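Methyltransferase type 12 (Clostridium thermocellum, PDB 3JWG) probably methylates the 2'-hydroxyl of the 3'-terminal nucleotide of small RNAs, using S-adenosyl-L-methionine, and is represented here by its methyltransferase domain. Local coordinates at residues A[32-37]-A[104-109]; A[54-59]-A[84-89]. All coordinates share one frame; numbering follows the deposited sequence.

Overall arrangement
Interactions 1 and 2 are neighbouring pairs of parallel strands in one mixed sheet, where strands 86-90, 55-60, 32-36 and 105-109 lie side by side in that order. Their centres are 10 Å apart, and interaction 2 is nested along the chain inside the loop that interaction 1 closes. Strands 32-36 and 55-60 are joined by backbone hydrogen bonds, with Asp35 N 2.7 Å from Thr57 O; beside them Ile34 CD1 packs 3.9 Å from Val59 CG2. The magnesium ion sits at the C-terminal end of interaction 1, bound by the carbonyl oxygens of Gly37 and Ile109 and by three waters. Interaction 2 does not bind it, Gly58 lying about 9 Å away, although Gly37 N is 2.6 Å from Val59 O, a probable hydrogen bond.

Interaction 1: A[32-37]-A[104-109]; sequences KVIDLG and DAATVI. With MG (magnesium ion), chain B.
Strands 32-36 and 105-109 run parallel, their axes 4.7 Å apart at 25°, bonded in turn by Ile34 N to Ala105 O, Thr107 N to Ile34 O and Leu36 N to Thr107 O. At the N-terminal end Asp104 OD2 accepts Lys32 N at 3.0 Å, met on its anti side, while Asp104 N returns a bond to Lys32 O. The Lys32 amine bonds to Gly102 O and to a water. Ile34 CG2 meets Ala106 CB at 3.8 Å on one face of the sheet, the face covered by helix 117-131. On the other, Thr107 OG1 donates to Asp35 OD1 at 2.6 Å, approaching from above the carboxylate plane. Asp35 CG is anti to the backbone N (chi1 -174°), which swings the carboxylate across to Thr107. A water 2.7 Å from Asp35 OD1 donates to it and to Leu36 O, accepts from Ile109 N, and also binds magnesium. A second metal-bound water donates to Asp35 OD2, so this buried carboxylate acts from the second shell. Magnesium bridges the two strand ends, bound by Gly37 O and Ile109 O, each at 2.3 Å. This is the central strand pair of a Rossmann-like methyltransferase fold, with a metal site at the C-terminal ends of the two strands.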
loop_
_atom_site.group_PDB
_atom_site.type_symbol
_atom_site.label_atom_id
_atom_site.label_comp_id
_atom_site.label_asym_id
_atom_site.label_seq_id
_atom_site.Cartn_x
_atom_site.Cartn_y
_atom_site.Cartn_z
ATOM N N LYS A 32 -4.543 -8.638 -11.005
ATOM C CA LYS A 32 -3.215 -9.034 -10.545
ATOM C C LYS A 32 -2.727 -7.876 -9.685
ATOM O O LYS A 32 -2.499 -6.783 -10.188
ATOM C CB LYS A 32 -2.288 -9.244 -11.742
ATOM C CG LYS A 32 -2.723 -10.390 -12.653
ATOM C CD LYS A 32 -1.832 -10.501 -13.881
ATOM C CE LYS A 32 -1.974 -9.278 -14.779
ATOM N NZ LYS A 32 -1.106 -9.360 -15.988
ATOM N N VAL A 33 -2.579 -8.117 -8.389
ATOM C CA VAL A 33 -2.172 -7.066 -7.464
ATOM C C VAL A 33 -0.921 -7.405 -6.672
ATOM O O VAL A 33 -0.765 -8.525 -6.189
ATOM C CB VAL A 33 -3.311 -6.775 -6.456
ATOM C CG1 VAL A 33 -2.908 -5.634 -5.517
ATOM C CG2 VAL A 33 -4.606 -6.449 -7.213
ATOM N N ILE A 34 -0.034 -6.426 -6.531
ATOM C CA ILE A 34 1.182 -6.624 -5.763
ATOM C C ILE A 34 1.184 -5.613 -4.619
ATOM O O ILE A 34 1.034 -4.407 -4.834
ATOM C CB ILE A 34 2.451 -6.466 -6.645
ATOM C CG1 ILE A 34 3.702 -6.674 -5.787
ATOM C CG2 ILE A 34 2.467 -5.108 -7.331
ATOM C CD1 ILE A 34 4.978 -6.759 -6.588
ATOM N N ASP A 35 1.325 -6.115 -3.399
ATOM C CA ASP A 35 1.326 -5.252 -2.223
ATOM C C ASP A 35 2.758 -5.085 -1.750
ATOM O O ASP A 35 3.382 -6.019 -1.236
ATOM C CB ASP A 35 0.445 -5.868 -1.129
ATOM C CG ASP A 35 0.282 -4.965 0.084
ATOM O OD1 ASP A 35 0.326 -3.721 -0.056
ATOM O OD2 ASP A 35 0.087 -5.516 1.186
ATOM N N LEU A 36 3.281 -3.883 -1.963
ATOM C CA LEU A 36 4.639 -3.550 -1.583
ATOM C C LEU A 36 4.651 -3.121 -0.112
ATOM O O LEU A 36 4.081 -2.088 0.246
ATOM C CB LEU A 36 5.150 -2.437 -2.502
ATOM C CG LEU A 36 5.088 -2.835 -3.984
ATOM C CD1 LEU A 36 5.422 -1.650 -4.874
ATOM C CD2 LEU A 36 6.061 -4.000 -4.229
ATOM N N GLY A 37 5.295 -3.938 0.723
ATOM C CA GLY A 37 5.365 -3.689 2.155
ATOM C C GLY A 37 4.164 -4.353 2.796
ATOM O O GLY A 37 3.503 -3.772 3.664
ATOM N N ASP A 104 -1.512 -5.375 -12.433
ATOM C CA ASP A 104 -2.516 -4.383 -12.825
ATOM C C ASP A 104 -2.501 -3.216 -11.836
ATOM O O ASP A 104 -2.799 -2.078 -12.192
ATOM C CB ASP A 104 -3.926 -4.987 -12.829
ATOM C CG ASP A 104 -4.115 -6.041 -13.902
ATOM O OD1 ASP A 104 -3.664 -5.823 -15.052
ATOM O OD2 ASP A 104 -4.729 -7.080 -13.589
ATOM N N ALA A 105 -2.168 -3.513 -10.587
ATOM C CA ALA A 105 -2.134 -2.476 -9.566
ATOM C C ALA A 105 -1.151 -2.809 -8.459
ATOM O O ALA A 105 -0.883 -3.982 -8.183
ATOM C CB ALA A 105 -3.531 -2.290 -8.965
ATOM N N ALA A 106 -0.618 -1.763 -7.836
ATOM C CA ALA A 106 0.304 -1.919 -6.725
ATOM C C ALA A 106 -0.300 -1.148 -5.556
ATOM O O ALA A 106 -0.853 -0.058 -5.737
ATOM C CB ALA A 106 1.683 -1.349 -7.074
ATOM N N THR A 107 -0.221 -1.730 -4.367
ATOM C CA THR A 107 -0.730 -1.084 -3.164
ATOM C C THR A 107 0.464 -0.804 -2.250
ATOM O O THR A 107 1.400 -1.607 -2.155
ATOM C CB THR A 107 -1.768 -1.972 -2.436
ATOM O OG1 THR A 107 -1.195 -3.253 -2.164
ATOM C CG2 THR A 107 -3.020 -2.161 -3.307
ATOM N N VAL A 108 0.420 0.346 -1.589
ATOM C CA VAL A 108 1.485 0.803 -0.709
ATOM C C VAL A 108 0.828 1.321 0.567
ATOM O O VAL A 108 0.361 2.456 0.617
ATOM C CB VAL A 108 2.264 1.952 -1.393
ATOM C CG1 VAL A 108 3.429 2.398 -0.526
ATOM C CG2 VAL A 108 2.747 1.494 -2.769
ATOM N N ILE A 109 0.785 0.477 1.591
ATOM C CA ILE A 109 0.150 0.839 2.851
ATOM C C ILE A 109 1.158 0.833 3.999
ATOM O O ILE A 109 1.882 -0.136 4.193
ATOM C CB ILE A 109 -0.994 -0.148 3.167
ATOM C CG1 ILE A 109 -1.921 -0.256 1.955
ATOM C CG2 ILE A 109 -1.757 0.307 4.413
ATOM C CD1 ILE A 109 -2.977 -1.328 2.077
HETATM MG MG MG B . 1.641 -2.424 3.823
HETATM O O HOH W 1 -0.986 -6.775 -16.839
HETATM O O HOH W 2 1.805 -2.077 1.441
HETATM O O HOH W 3 -0.313 -3.970 3.292
HETATM O O HOH W 4 0.860 -3.149 6.129
#

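Interaction 2: A[54-59]-A[84-89]; sequences EQITGV and KRISLF
Val59 CG2 sits over one face of the Phe89 ring, 3.7 Å from its centroid and 27° off the ring normal, a CH-pi contact displaced toward the rim at CZ and CE2. Phe89 CG lies between the backbone N and the carbonyl carbon (chi1 73°), a rotamer that turns the ring toward strand 55-60, against Val59. Thr57 CG2 approaches the same ring obliquely, 3.8 Å from Phe89 CE2. Further along this face Gln55 is bent at chi2 (57°), folding its amide along its own strand: Gln55 NE2 donates to Thr57 OG1 at 2.9 Å, nearly in the amide plane, and passes 3.7 Å from Ser87 CB. Thr57 OG1 is also bonded to Tyr103 OH. On the opposite face Leu88 CD2 rests 3.6 Å from Gly58 CA, where a beta carbon would clash with it. Arg85 and Ile56 run side by side, with Arg85 NH2 3.8 Å from Ile56 CD1, while the guanidinium bonds to the carbonyls of Phe53 and Leu48. Between the two faces the parallel backbones are joined by four hydrogen bonds, from Ile56 N to Arg85 O through Phe89 N to Gly58 O. Cross-strand polar bonding is thus confined to the backbone, whereas the side chains contribute mainly apolar and CH-pi packing.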
loop_
_atom_site.group_PDB
_atom_site.type_symbol
_atom_site.label_atom_id
_atom_site.label_comp_id
_atom_site.label_asym_id
_atom_site.label_seq_id
_atom_site.Cartn_x
_atom_site.Cartn_y
_atom_site.Cartn_z
ATOM N N GLU A 54 -6.917 -12.718 -9.381
ATOM C CA GLU A 54 -6.238 -13.908 -9.883
ATOM C C GLU A 54 -4.833 -14.117 -9.338
ATOM O O GLU A 54 -4.427 -15.251 -9.078
ATOM C CB GLU A 54 -6.203 -13.865 -11.413
ATOM C CG GLU A 54 -7.575 -13.629 -12.047
ATOM C CD GLU A 54 -7.593 -13.915 -13.540
ATOM O OE1 GLU A 54 -7.249 -15.054 -13.925
ATOM O OE2 GLU A 54 -7.955 -13.013 -14.326
ATOM N N GLN A 55 -4.088 -13.029 -9.177
ATOM C CA GLN A 55 -2.728 -13.110 -8.655
ATOM C C GLN A 55 -2.596 -12.089 -7.544
ATOM O O GLN A 55 -2.886 -10.912 -7.737
ATOM C CB GLN A 55 -1.705 -12.820 -9.755
ATOM C CG GLN A 55 -0.247 -12.826 -9.283
ATOM C CD GLN A 55 0.152 -14.134 -8.624
ATOM O OE1 GLN A 55 -0.155 -15.215 -9.134
ATOM N NE2 GLN A 55 0.849 -14.045 -7.490
ATOM N N ILE A 56 -2.161 -12.564 -6.386
ATOM C CA ILE A 56 -1.981 -11.735 -5.203
ATOM C C ILE A 56 -0.549 -11.935 -4.734
ATOM O O ILE A 56 -0.171 -13.033 -4.329
ATOM C CB ILE A 56 -2.956 -12.179 -4.096
ATOM C CG1 ILE A 56 -4.399 -11.933 -4.562
ATOM C CG2 ILE A 56 -2.635 -11.459 -2.785
ATOM C CD1 ILE A 56 -5.442 -12.685 -3.754
ATOM N N THR A 57 0.248 -10.874 -4.790
ATOM C CA THR A 57 1.641 -10.966 -4.394
ATOM C C THR A 57 2.005 -9.981 -3.287
ATOM O O THR A 57 1.753 -8.782 -3.406
ATOM C CB THR A 57 2.556 -10.711 -5.602
ATOM O OG1 THR A 57 2.250 -11.659 -6.633
ATOM C CG2 THR A 57 4.024 -10.835 -5.202
ATOM N N GLY A 58 2.602 -10.503 -2.219
ATOM C CA GLY A 58 3.015 -9.672 -1.101
ATOM C C GLY A 58 4.528 -9.593 -1.038
ATOM O O GLY A 58 5.212 -10.612 -1.164
ATOM N N VAL A 59 5.056 -8.386 -0.855
ATOM C CA VAL A 59 6.499 -8.175 -0.779
ATOM C C VAL A 59 6.827 -7.392 0.493
ATOM O O VAL A 59 6.118 -6.453 0.850
ATOM C CB VAL A 59 7.005 -7.359 -1.992
ATOM C CG1 VAL A 59 8.512 -7.193 -1.921
ATOM C CG2 VAL A 59 6.603 -8.040 -3.295
ATOM N N LYS A 84 -2.241 -21.268 -5.611
ATOM C CA LYS A 84 -1.717 -20.773 -6.881
ATOM C C LYS A 84 -1.984 -19.287 -7.125
ATOM O O LYS A 84 -1.389 -18.683 -8.019
ATOM C CB LYS A 84 -2.292 -21.596 -8.036
ATOM C CG LYS A 84 -1.866 -23.060 -8.002
ATOM C CD LYS A 84 -2.569 -23.887 -9.075
ATOM C CE LYS A 84 -2.163 -25.356 -8.982
ATOM N NZ LYS A 84 -2.825 -26.197 -10.021
ATOM N N ARG A 85 -2.868 -18.700 -6.326
ATOM C CA ARG A 85 -3.211 -17.290 -6.475
ATOM C C ARG A 85 -2.276 -16.363 -5.708
ATOM O O ARG A 85 -2.141 -15.191 -6.054
ATOM C CB ARG A 85 -4.632 -17.030 -5.972
ATOM C CG ARG A 85 -5.741 -17.815 -6.657
ATOM C CD ARG A 85 -7.029 -17.629 -5.871
ATOM N NE ARG A 85 -7.446 -16.228 -5.841
ATOM C CZ ARG A 85 -8.278 -15.708 -4.944
ATOM N NH1 ARG A 85 -8.788 -16.467 -3.982
ATOM N NH2 ARG A 85 -8.616 -14.426 -5.019
ATOM N N ILE A 86 -1.628 -16.882 -4.671
ATOM C CA ILE A 86 -0.768 -16.047 -3.844
ATOM C C ILE A 86 0.726 -16.360 -3.865
ATOM O O ILE A 86 1.148 -17.521 -3.936
ATOM C CB ILE A 86 -1.274 -16.071 -2.385
ATOM C CG1 ILE A 86 -0.534 -15.030 -1.544
ATOM C CG2 ILE A 86 -1.085 -17.452 -1.796
ATOM C CD1 ILE A 86 -1.207 -14.753 -0.215
ATOM N N SER A 87 1.516 -15.294 -3.792
ATOM C CA SER A 87 2.968 -15.379 -3.794
ATOM C C SER A 87 3.550 -14.353 -2.820
ATOM O O SER A 87 3.000 -13.263 -2.650
ATOM C CB SER A 87 3.500 -15.109 -5.200
ATOM O OG SER A 87 4.900 -14.906 -5.178
ATOM N N LEU A 88 4.657 -14.708 -2.180
ATOM C CA LEU A 88 5.318 -13.812 -1.234
ATOM C C LEU A 88 6.821 -13.888 -1.436
ATOM O O LEU A 88 7.357 -14.966 -1.677
ATOM C CB LEU A 88 5.003 -14.222 0.209
ATOM C CG LEU A 88 3.575 -14.135 0.745
ATOM C CD1 LEU A 88 3.486 -14.892 2.059
ATOM C CD2 LEU A 88 3.178 -12.690 0.937
ATOM N N PHE A 89 7.501 -12.749 -1.356
ATOM C CA PHE A 89 8.953 -12.739 -1.490
ATOM C C PHE A 89 9.564 -11.504 -0.844
ATOM O O PHE A 89 8.890 -10.490 -0.647
ATOM C CB PHE A 89 9.380 -12.873 -2.964
ATOM C CG PHE A 89 9.144 -11.651 -3.805
ATOM C CD1 PHE A 89 10.107 -10.648 -3.888
ATOM C CD2 PHE A 89 7.986 -11.532 -4.569
ATOM C CE1 PHE A 89 9.925 -9.550 -4.727
ATOM C CE2 PHE A 89 7.791 -10.439 -5.410
ATOM C CZ PHE A 89 8.763 -9.446 -5.492
#